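Local structure of benzoate 1,2-dioxygenase beta subunit (3E99) at residues 8-13 against 107-112; 59-64 against 159-164; 114-119 against 123-128. The protein probably forms, as a trimer, the non-catalytic small-subunit part of the dioxygenase that converts benzoate to its cis-dihydrodiol, beside the iron-bearing alpha subunits. All coordinates share one frame; numbering follows the deposited sequence.

All three contacts involve the curved mixed sheet of this NTF2-like fold. Contacts 1 and 3 share strand 106-119: helix 7-22 packs on its first half, and contact 3 is its second half paired with strand 122-135, its partner along both halves. Their centres lie about 21 Å apart, in series along the chain. Contact 2 joins edge strand 59-63 to the C-terminal loop, across the chain's centre from contact 1 (centres about 19 Å apart); the segments of these two alternate in sequence. Contact 3 is nested within the loop that contact 2 closes, centres about 15 Å apart. A probable hydrogen bond, Thr115 OG1 to His163 O (2.6 Å), fastens the C-terminus to the hairpin facing the other subunits.

Contact 1 of 3, residues 8-13 against 107-112; sequences ADIQAF and HTVRFN
Ile10 carries CG1 anti to its carbonyl carbon (chi1 -62°), and an extended chi2 (165°) runs CD1 outward; Val109 sets its own CG1 the same way (chi1 -63°) to meet it, the two side chains reaching tip to tip. Val109 CG1 receives two methyls of the isoleucine at once, Ile10 CD1 at 3.6 Å and CG2 at 3.7 Å from it. Val109 CG2 is a looser neighbour, 4.0 Å from Ile10 CG2. Two residues earlier on the strand, His107 lies across the isoleucine at about a right angle, and its CB is 4.1 Å from Ile10 CD1. The contact is thus wholly apolar and hangs on one buried helix residue that touches two alternate residues on the same face of the strand. Ile5, in the loop before the helix, adds to this patch by touching both Ile10 and His107. Segment 107-112 belongs to interior strand 106-119, hydrogen-bonded through His107 and Val109 to Ile134 and Tyr132 of strand 122-135 and through Thr108 and Arg110 to strand 89-103. Helix 7-22 lies over this face, and its Phe13 packs one turn further on against Ile134.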
loop_
_atom_site.group_PDB
_atom_site.type_symbol
_atom_site.label_atom_id
_atom_site.label_comp_id
_atom_site.label_asym_id
_atom_site.label_seq_id
_atom_site.Cartn_x
_atom_site.Cartn_y
_atom_site.Cartn_z
ATOM N N ALA A 8 12.950 -6.961 5.783
ATOM C CA ALA A 8 13.340 -5.674 5.229
ATOM C C ALA A 8 14.278 -5.809 4.034
ATOM O O ALA A 8 14.136 -5.079 3.065
ATOM C CB ALA A 8 13.914 -4.738 6.286
ATOM N N ASP A 9 15.224 -6.746 4.091
ATOM C CA ASP A 9 16.092 -6.989 2.942
ATOM C C ASP A 9 15.281 -7.451 1.718
ATOM O O ASP A 9 15.524 -7.025 0.582
ATOM C CB ASP A 9 17.136 -8.028 3.274
ATOM C CG ASP A 9 18.073 -7.576 4.346
ATOM O OD1 ASP A 9 18.438 -6.373 4.369
ATOM O OD2 ASP A 9 18.411 -8.430 5.182
ATOM N N ILE A 10 14.331 -8.342 1.961
ATOM C CA ILE A 10 13.453 -8.827 0.919
ATOM C C ILE A 10 12.599 -7.703 0.333
ATOM O O ILE A 10 12.459 -7.600 -0.872
ATOM C CB ILE A 10 12.575 -10.007 1.404
ATOM C CG1 ILE A 10 13.438 -11.219 1.823
ATOM C CG2 ILE A 10 11.567 -10.438 0.293
ATOM C CD1 ILE A 10 12.719 -12.293 2.631
ATOM N N GLN A 11 12.011 -6.866 1.198
ATOM C CA GLN A 11 11.204 -5.724 0.780
ATOM C C GLN A 11 12.028 -4.743 -0.073
ATOM O O GLN A 11 11.572 -4.256 -1.117
ATOM C CB GLN A 11 10.559 -5.048 2.013
ATOM C CG GLN A 11 9.408 -5.872 2.593
ATOM C CD GLN A 11 8.842 -5.325 3.893
ATOM O OE1 GLN A 11 9.580 -4.945 4.789
ATOM N NE2 GLN A 11 7.529 -5.313 4.006
ATOM N N ALA A 12 13.275 -4.521 0.313
ATOM C CA ALA A 12 14.134 -3.602 -0.411
ATOM C C ALA A 12 14.281 -4.085 -1.837
ATOM O O ALA A 12 14.190 -3.307 -2.795
ATOM C CB ALA A 12 15.509 -3.464 0.286
ATOM N N PHE A 13 14.485 -5.390 -1.984
ATOM C CA PHE A 13 14.586 -6.004 -3.283
ATOM C C PHE A 13 13.310 -5.932 -4.108
ATOM O O PHE A 13 13.349 -5.586 -5.320
ATOM C CB PHE A 13 14.981 -7.443 -3.164
ATOM C CG PHE A 13 15.034 -8.133 -4.478
ATOM C CD1 PHE A 13 15.991 -7.774 -5.406
ATOM C CD2 PHE A 13 14.093 -9.101 -4.810
ATOM C CE1 PHE A 13 16.031 -8.390 -6.619
ATOM C CE2 PHE A 13 14.124 -9.700 -6.027
ATOM C CZ PHE A 13 15.078 -9.338 -6.941
ATOM N N HIS A 107 14.843 -17.630 -0.437
ATOM C CA HIS A 107 13.796 -17.122 0.431
ATOM C C HIS A 107 12.511 -17.003 -0.360
ATOM O O HIS A 107 12.522 -16.481 -1.470
ATOM C CB HIS A 107 14.216 -15.772 0.993
ATOM C CG HIS A 107 15.274 -15.871 2.044
ATOM N ND1 HIS A 107 14.980 -15.884 3.385
ATOM C CD2 HIS A 107 16.621 -15.989 1.949
ATOM C CE1 HIS A 107 16.099 -16.012 4.076
ATOM N NE2 HIS A 107 17.111 -16.079 3.230
ATOM N N THR A 108 11.421 -17.538 0.186
ATOM C CA THR A 108 10.134 -17.515 -0.474
ATOM C C THR A 108 9.178 -16.628 0.322
ATOM O O THR A 108 9.029 -16.800 1.538
ATOM C CB THR A 108 9.568 -18.946 -0.628
ATOM O OG1 THR A 108 10.482 -19.764 -1.385
ATOM C CG2 THR A 108 8.210 -18.944 -1.359
ATOM N N VAL A 109 8.524 -15.679 -0.375
ATOM C CA VAL A 109 7.613 -14.720 0.239
ATOM C C VAL A 109 6.344 -14.617 -0.611
ATOM O O VAL A 109 6.366 -14.932 -1.816
ATOM C CB VAL A 109 8.257 -13.320 0.330
ATOM C CG1 VAL A 109 9.516 -13.375 1.258
ATOM C CG2 VAL A 109 8.643 -12.842 -1.058
ATOM N N ARG A 110 5.259 -14.174 -0.001
ATOM C CA ARG A 110 4.052 -13.805 -0.746
ATOM C C ARG A 110 3.687 -12.388 -0.425
ATOM O O ARG A 110 4.068 -11.847 0.638
ATOM C CB ARG A 110 2.888 -14.711 -0.407
ATOM C CG ARG A 110 2.353 -14.565 0.982
ATOM C CD ARG A 110 1.169 -15.399 1.212
ATOM N NE ARG A 110 -0.029 -14.920 0.546
ATOM C CZ ARG A 110 -1.058 -15.699 0.235
ATOM N NH1 ARG A 110 -1.051 -17.001 0.517
ATOM N NH2 ARG A 110 -2.132 -15.172 -0.319
ATOM N N PHE A 111 2.923 -11.761 -1.312
ATOM C CA PHE A 111 2.562 -10.357 -1.092
ATOM C C PHE A 111 1.373 -9.980 -1.969
ATOM O O PHE A 111 1.087 -10.671 -2.954
ATOM C CB PHE A 111 3.767 -9.360 -1.278
ATOM C CG PHE A 111 4.399 -9.371 -2.647
ATOM C CD1 PHE A 111 3.871 -8.620 -3.706
ATOM C CD2 PHE A 111 5.451 -10.201 -2.914
ATOM C CE1 PHE A 111 4.423 -8.668 -4.934
ATOM C CE2 PHE A 111 5.989 -10.268 -4.158
ATOM C CZ PHE A 111 5.490 -9.494 -5.183
ATOM N N ASN A 112 0.639 -8.920 -1.589
ATOM C CA ASN A 112 -0.425 -8.376 -2.443
ATOM C C ASN A 112 0.138 -7.186 -3.187
ATOM O O ASN A 112 1.115 -6.569 -2.749
ATOM C CB ASN A 112 -1.633 -7.958 -1.586
ATOM C CG ASN A 112 -2.307 -9.139 -0.931
ATOM O OD1 ASN A 112 -2.051 -10.283 -1.328
ATOM N ND2 ASN A 112 -3.177 -8.884 0.064
#

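Contact 2 of 3, residues 59-64 against 159-164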
loop_
_atom_site.group_PDB
_atom_site.type_symbol
_atom_site.label_atom_id
_atom_site.label_comp_id
_atom_site.label_asym_id
_atom_site.label_seq_id
_atom_site.Cartn_x
_atom_site.Cartn_y
_atom_site.Cartn_z
ATOM N N SER A 59 -2.079 -20.594 -19.209
ATOM C CA SER A 59 -1.693 -19.468 -18.387
ATOM C C SER A 59 -1.913 -18.179 -19.148
ATOM O O SER A 59 -2.011 -18.191 -20.362
ATOM C CB SER A 59 -0.215 -19.582 -18.000
ATOM O OG SER A 59 0.061 -20.849 -17.423
ATOM N N LEU A 60 -1.985 -17.065 -18.430
ATOM C CA LEU A 60 -1.903 -15.741 -19.063
ATOM C C LEU A 60 -0.466 -15.488 -19.544
ATOM O O LEU A 60 -0.258 -14.992 -20.660
ATOM C CB LEU A 60 -2.384 -14.632 -18.121
ATOM C CG LEU A 60 -3.771 -14.907 -17.523
ATOM C CD1 LEU A 60 -4.248 -13.788 -16.604
ATOM C CD2 LEU A 60 -4.773 -15.168 -18.633
ATOM N N ILE A 61 0.522 -15.871 -18.730
ATOM C CA ILE A 61 1.927 -15.821 -19.128
ATOM C C ILE A 61 2.620 -17.013 -18.506
ATOM O O ILE A 61 2.393 -17.302 -17.335
ATOM C CB ILE A 61 2.642 -14.549 -18.601
ATOM C CG1 ILE A 61 1.991 -13.268 -19.128
ATOM C CG2 ILE A 61 4.105 -14.574 -18.967
ATOM C CD1 ILE A 61 2.500 -12.025 -18.467
ATOM N N TYR A 62 3.450 -17.712 -19.277
ATOM C CA TYR A 62 4.338 -18.702 -18.702
ATOM C C TYR A 62 5.681 -18.687 -19.413
ATOM O O TYR A 62 5.724 -18.766 -20.640
ATOM C CB TYR A 62 3.719 -20.080 -18.765
ATOM C CG TYR A 62 4.679 -21.142 -18.288
ATOM C CD1 TYR A 62 5.052 -21.197 -16.971
ATOM C CD2 TYR A 62 5.227 -22.082 -19.169
ATOM C CE1 TYR A 62 5.937 -22.126 -16.515
ATOM C CE2 TYR A 62 6.121 -23.050 -18.713
ATOM C CZ TYR A 62 6.470 -23.050 -17.379
ATOM O OH TYR A 62 7.355 -23.952 -16.864
ATOM N N TYR A 63 6.770 -18.559 -18.654
ATOM C CA TYR A 63 8.116 -18.728 -19.188
ATOM C C TYR A 63 8.883 -19.669 -18.314
ATOM O O TYR A 63 8.936 -19.456 -17.084
ATOM C CB TYR A 63 8.868 -17.405 -19.246
ATOM C CG TYR A 63 8.204 -16.389 -20.123
ATOM C CD1 TYR A 63 7.958 -16.660 -21.452
ATOM C CD2 TYR A 63 7.804 -15.165 -19.624
ATOM C CE1 TYR A 63 7.357 -15.746 -22.242
ATOM C CE2 TYR A 63 7.195 -14.264 -20.390
ATOM C CZ TYR A 63 6.973 -14.551 -21.711
ATOM O OH TYR A 63 6.373 -13.645 -22.511
ATOM N N PRO A 64 9.456 -20.727 -18.918
ATOM C CA PRO A 64 10.194 -21.719 -18.162
ATOM C C PRO A 64 11.609 -21.308 -17.835
ATOM O O PRO A 64 12.285 -21.976 -17.049
ATOM C CB PRO A 64 10.187 -22.925 -19.087
ATOM C CG PRO A 64 10.189 -22.347 -20.440
ATOM C CD PRO A 64 9.389 -21.079 -20.347
ATOM N N ILE A 159 -2.735 -6.851 -20.401
ATOM C CA ILE A 159 -1.799 -6.797 -19.312
ATOM C C ILE A 159 -0.459 -7.210 -19.847
ATOM O O ILE A 159 -0.342 -8.139 -20.613
ATOM C CB ILE A 159 -2.269 -7.700 -18.110
ATOM C CG1 ILE A 159 -1.572 -7.301 -16.827
ATOM C CG2 ILE A 159 -2.013 -9.153 -18.365
ATOM C CD1 ILE A 159 -2.274 -7.772 -15.569
ATOM N N ASP A 160 0.578 -6.513 -19.428
ATOM C CA ASP A 160 1.925 -6.926 -19.761
ATOM C C ASP A 160 2.757 -7.009 -18.516
ATOM O O ASP A 160 2.297 -6.644 -17.433
ATOM C CB ASP A 160 2.514 -5.929 -20.737
ATOM C CG ASP A 160 3.468 -6.579 -21.737
ATOM O OD1 ASP A 160 4.081 -7.613 -21.416
ATOM O OD2 ASP A 160 3.593 -6.050 -22.851
ATOM N N ILE A 161 3.996 -7.473 -18.685
ATOM C CA ILE A 161 4.916 -7.679 -17.582
ATOM C C ILE A 161 5.216 -6.437 -16.746
ATOM O O ILE A 161 5.550 -6.539 -15.565
ATOM C CB ILE A 161 6.237 -8.367 -18.069
ATOM C CG1 ILE A 161 6.942 -7.565 -19.157
ATOM C CG2 ILE A 161 5.949 -9.749 -18.575
ATOM C CD1 ILE A 161 8.254 -8.213 -19.545
ATOM N N TYR A 162 5.089 -5.251 -17.343
ATOM C CA TYR A 162 5.340 -4.011 -16.583
ATOM C C TYR A 162 4.182 -3.585 -15.686
ATOM O O TYR A 162 4.277 -2.570 -14.973
ATOM C CB TYR A 162 5.750 -2.886 -17.505
ATOM C CG TYR A 162 4.834 -2.643 -18.659
ATOM C CD1 TYR A 162 3.697 -1.845 -18.524
ATOM C CD2 TYR A 162 5.122 -3.149 -19.911
ATOM C CE1 TYR A 162 2.854 -1.604 -19.603
ATOM C CE2 TYR A 162 4.283 -2.893 -20.994
ATOM C CZ TYR A 162 3.161 -2.148 -20.831
ATOM O OH TYR A 162 2.397 -1.920 -21.932
ATOM N N HIS A 163 3.081 -4.331 -15.725
ATOM C CA HIS A 163 1.925 -4.084 -14.849
ATOM C C HIS A 163 1.910 -4.935 -13.590
ATOM O O HIS A 163 1.086 -4.695 -12.705
ATOM C CB HIS A 163 0.626 -4.405 -15.543
ATOM C CG HIS A 163 0.278 -3.491 -16.649
ATOM N ND1 HIS A 163 0.134 -3.935 -17.938
ATOM C CD2 HIS A 163 0.011 -2.163 -16.668
ATOM C CE1 HIS A 163 -0.190 -2.918 -18.716
ATOM N NE2 HIS A 163 -0.294 -1.834 -17.968
ATOM N N ILE A 164 2.825 -5.902 -13.513
ATOM C CA ILE A 164 2.816 -6.948 -12.489
ATOM C C ILE A 164 4.189 -7.169 -11.934
ATOM O O ILE A 164 4.402 -8.210 -11.263
ATOM C CB ILE A 164 2.218 -8.279 -13.046
ATOM C CG1 ILE A 164 3.075 -8.771 -14.219
ATOM C CG2 ILE A 164 0.793 -8.033 -13.503
ATOM C CD1 ILE A 164 2.583 -10.001 -14.939
ATOM O OXT ILE A 164 5.132 -6.345 -12.146
#
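Ile61 CD1 is the single atom on which the tight part of this contact turns. It meets Ile164 CD1 tip to tip at 4.1 Å and Ile161 CG2, whose side chain crosses it at about a right angle, also at 4.1 Å. With CG1 of Ile61 anti to the carbonyl carbon (chi1 -60°) and the chain extended beyond it, CD1 reaches the C-terminal loop. Leu60 and Ile61 form a classic beta bulge opposite Met41, where the edge strand turns a corner. Around this buried trio the packing slackens. Tyr63 CE2 stays 5.0 Å from Ile161 CG2, and on the more exposed flank Leu60 CD1 and Ile159 CG2 remain 5.4 Å apart; both Leu60 and Ile159 rest on Met41 instead. The loop 159-164 is shaped in part by its own polar bonds. Asp160 N gives a nearly straight bond (174°) to His163 ND1, 3.0 Å away and in the plane of the imidazole, while Ile161 N reaches Asp160 OD1 at 2.7 Å, on the anti side of the carboxylate. The chain then folds back, with His163 N bonded to Asp160 O at 3.0 Å. Helix 66-82 supplies Arg72 and Arg75 as salt-bridge partners for the two oxygens of Asp160, and Arg72 NE also bonds to Tyr63 OH. The chemistry is therefore divided: three isoleucines give a purely apolar join, whereas charge is handled at its margins. Two arginines would probably keep buried Asp160 ionised, and Lys146 should do the same for the terminal carboxylate. Hydrogen bonds from His92 to Ile164 OXT and from Lys146 to Ile164 O fix the C-terminus inside the fold rather than leaving it as a loose tail.

Contact 3 of 3, residues 114-119 against 123-128; sequences HTLSYR and VSSYFG
His114 and Ser125 make the one side-chain hydrogen bond between the two strands. His114 NE2 and Ser125 OG stand 2.7 Å apart in a nearly straight line (175°), with the hydroxyl close to the imidazole plane at the ring edge. His114 CG lies anti to the backbone N (chi1 176°), which carries the ring diagonally toward the neighbouring strand, its NE2 edge leading, to the serine rather than its direct pair, Phe127. Four backbone bonds fix the antiparallel register: Thr115 N to Tyr126 O (2.9 Å), Tyr126 N to Thr115 O (3.0 Å), and Ser117 N to Ser124 O and Ser124 N to Ser117 O (each 2.9 Å), the one from Ser117 N more bent (137°). CA-H...O contacts alternate with these bonds, such as Leu116 CA to Ser124 O between the two pairs and Val123 CA to Ser117 O on the turn side. Outward, the face bearing His114 and Ser125 becomes apolar toward the turn. Val123 divides its methyls: CG1 lies 3.8 Å from Leu116 CD2, and CG2 meets the edge of the Tyr118 ring, 3.8 Å from CD1. On the reverse face, the Tyr126 ring lies beside Ser117, whose CB comes within 4.2 Å of CE2 at the ring edge, and it also packs on His163 and Ile159 of the C-terminal loop. The two strands form a beta hairpin, joined by a short turn at residues 120-121. On its other edge strand 114-119 pairs with strand 89-103 through Asn93, Ser91 and Arg89, and on the hairpin's other side Phe127 bonds to Lys151. The His114 face looks into the trimer, where the His114 rings of both other subunits meet this one; Leu116 packs on His114, and Val123 on Phe127, both of the third subunit.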
loop_
_atom_site.group_PDB
_atom_site.type_symbol
_atom_site.label_atom_id
_atom_site.label_comp_id
_atom_site.label_asym_id
_atom_site.label_seq_id
_atom_site.Cartn_x
_atom_site.Cartn_y
_atom_site.Cartn_z
ATOM N N HIS A 114 -0.840 -3.838 -6.238
ATOM C CA HIS A 114 -1.792 -2.991 -6.909
ATOM C C HIS A 114 -0.918 -2.061 -7.747
ATOM O O HIS A 114 -0.141 -1.257 -7.248
ATOM C CB HIS A 114 -2.671 -2.208 -5.918
ATOM C CG HIS A 114 -3.617 -1.237 -6.554
ATOM N ND1 HIS A 114 -4.035 -0.081 -5.928
ATOM C CD2 HIS A 114 -4.227 -1.247 -7.765
ATOM C CE1 HIS A 114 -4.881 0.568 -6.716
ATOM N NE2 HIS A 114 -4.998 -0.112 -7.848
ATOM N N THR A 115 -1.017 -2.222 -9.051
ATOM C CA THR A 115 -0.342 -1.383 -9.954
ATOM C C THR A 115 -1.363 -0.450 -10.532
ATOM O O THR A 115 -2.388 -0.886 -11.050
ATOM C CB THR A 115 0.271 -2.206 -11.100
ATOM O OG1 THR A 115 1.122 -3.195 -10.524
ATOM C CG2 THR A 115 1.106 -1.267 -11.999
ATOM N N LEU A 116 -1.042 0.830 -10.486
ATOM C CA LEU A 116 -1.860 1.848 -11.085
ATOM C C LEU A 116 -1.155 2.257 -12.396
ATOM O O LEU A 116 0.052 2.268 -12.461
ATOM C CB LEU A 116 -1.986 2.998 -10.096
ATOM C CG LEU A 116 -3.003 2.753 -8.981
ATOM C CD1 LEU A 116 -2.683 3.597 -7.765
ATOM C CD2 LEU A 116 -4.450 2.969 -9.478
ATOM N N SER A 117 -1.906 2.555 -13.446
ATOM C CA SER A 117 -1.309 2.784 -14.727
ATOM C C SER A 117 -2.059 3.930 -15.354
ATOM O O SER A 117 -3.272 4.089 -15.141
ATOM C CB SER A 117 -1.420 1.484 -15.540
ATOM O OG SER A 117 -0.793 1.580 -16.782
ATOM N N TYR A 118 -1.343 4.810 -16.022
ATOM C CA TYR A 118 -2.005 5.976 -16.584
ATOM C C TYR A 118 -1.383 6.295 -17.901
ATOM O O TYR A 118 -0.175 6.336 -18.012
ATOM C CB TYR A 118 -1.882 7.195 -15.658
ATOM C CG TYR A 118 -2.447 8.458 -16.245
ATOM C CD1 TYR A 118 -3.801 8.723 -16.178
ATOM C CD2 TYR A 118 -1.625 9.377 -16.888
ATOM C CE1 TYR A 118 -4.321 9.875 -16.715
ATOM C CE2 TYR A 118 -2.150 10.519 -17.446
ATOM C CZ TYR A 118 -3.480 10.768 -17.352
ATOM O OH TYR A 118 -3.976 11.944 -17.906
ATOM N N ARG A 119 -2.252 6.504 -18.888
ATOM C CA ARG A 119 -1.891 7.098 -20.158
ATOM C C ARG A 119 -3.023 8.051 -20.538
ATOM O O ARG A 119 -4.185 7.645 -20.638
ATOM C CB ARG A 119 -1.724 6.029 -21.232
ATOM C CG ARG A 119 -1.134 6.573 -22.507
ATOM C CD ARG A 119 -0.907 5.489 -23.543
ATOM N NE ARG A 119 -0.293 6.053 -24.742
ATOM C CZ ARG A 119 -0.933 6.757 -25.675
ATOM N NH1 ARG A 119 -2.241 7.009 -25.590
ATOM N NH2 ARG A 119 -0.247 7.220 -26.710
ATOM N N VAL A 123 -7.031 6.097 -15.941
ATOM C CA VAL A 123 -6.250 5.272 -15.002
ATOM C C VAL A 123 -6.791 3.835 -15.043
ATOM O O VAL A 123 -8.013 3.627 -15.005
ATOM C CB VAL A 123 -6.349 5.765 -13.544
ATOM C CG1 VAL A 123 -5.562 4.827 -12.597
ATOM C CG2 VAL A 123 -5.851 7.203 -13.418
ATOM N N SER A 124 -5.875 2.875 -15.148
ATOM C CA SER A 124 -6.155 1.442 -15.048
ATOM C C SER A 124 -5.566 0.866 -13.754
ATOM O O SER A 124 -4.513 1.323 -13.338
ATOM C CB SER A 124 -5.509 0.745 -16.236
ATOM O OG SER A 124 -6.121 1.191 -17.432
ATOM N N SER A 125 -6.266 -0.068 -13.087
ATOM C CA SER A 125 -5.739 -0.779 -11.895
ATOM C C SER A 125 -5.628 -2.255 -12.224
ATOM O O SER A 125 -6.519 -2.815 -12.869
ATOM C CB SER A 125 -6.654 -0.714 -10.641
ATOM O OG SER A 125 -6.533 0.471 -9.931
ATOM N N TYR A 126 -4.561 -2.870 -11.739
ATOM C CA TYR A 126 -4.352 -4.297 -11.755
ATOM C C TYR A 126 -4.003 -4.648 -10.329
ATOM O O TYR A 126 -3.243 -3.939 -9.711
ATOM C CB TYR A 126 -3.179 -4.641 -12.648
ATOM C CG TYR A 126 -3.361 -4.155 -14.054
ATOM C CD1 TYR A 126 -3.980 -4.942 -14.993
ATOM C CD2 TYR A 126 -2.958 -2.867 -14.421
ATOM C CE1 TYR A 126 -4.162 -4.478 -16.299
ATOM C CE2 TYR A 126 -3.162 -2.388 -15.693
ATOM C CZ TYR A 126 -3.748 -3.197 -16.633
ATOM O OH TYR A 126 -3.931 -2.708 -17.909
ATOM N N PHE A 127 -4.573 -5.722 -9.804
ATOM C CA PHE A 127 -4.269 -6.096 -8.445
ATOM C C PHE A 127 -4.330 -7.586 -8.251
ATOM O O PHE A 127 -4.939 -8.291 -9.033
ATOM C CB PHE A 127 -5.172 -5.375 -7.478
ATOM C CG PHE A 127 -6.615 -5.848 -7.487
ATOM C CD1 PHE A 127 -7.535 -5.262 -8.343
ATOM C CD2 PHE A 127 -7.052 -6.818 -6.611
ATOM C CE1 PHE A 127 -8.858 -5.661 -8.342
ATOM C CE2 PHE A 127 -8.389 -7.218 -6.610
ATOM C CZ PHE A 127 -9.267 -6.633 -7.502
ATOM N N GLY A 128 -3.627 -8.056 -7.233
ATOM C CA GLY A 128 -3.613 -9.460 -6.924
ATOM C C GLY A 128 -2.546 -9.834 -5.927
ATOM O O GLY A 128 -2.156 -9.003 -5.073
#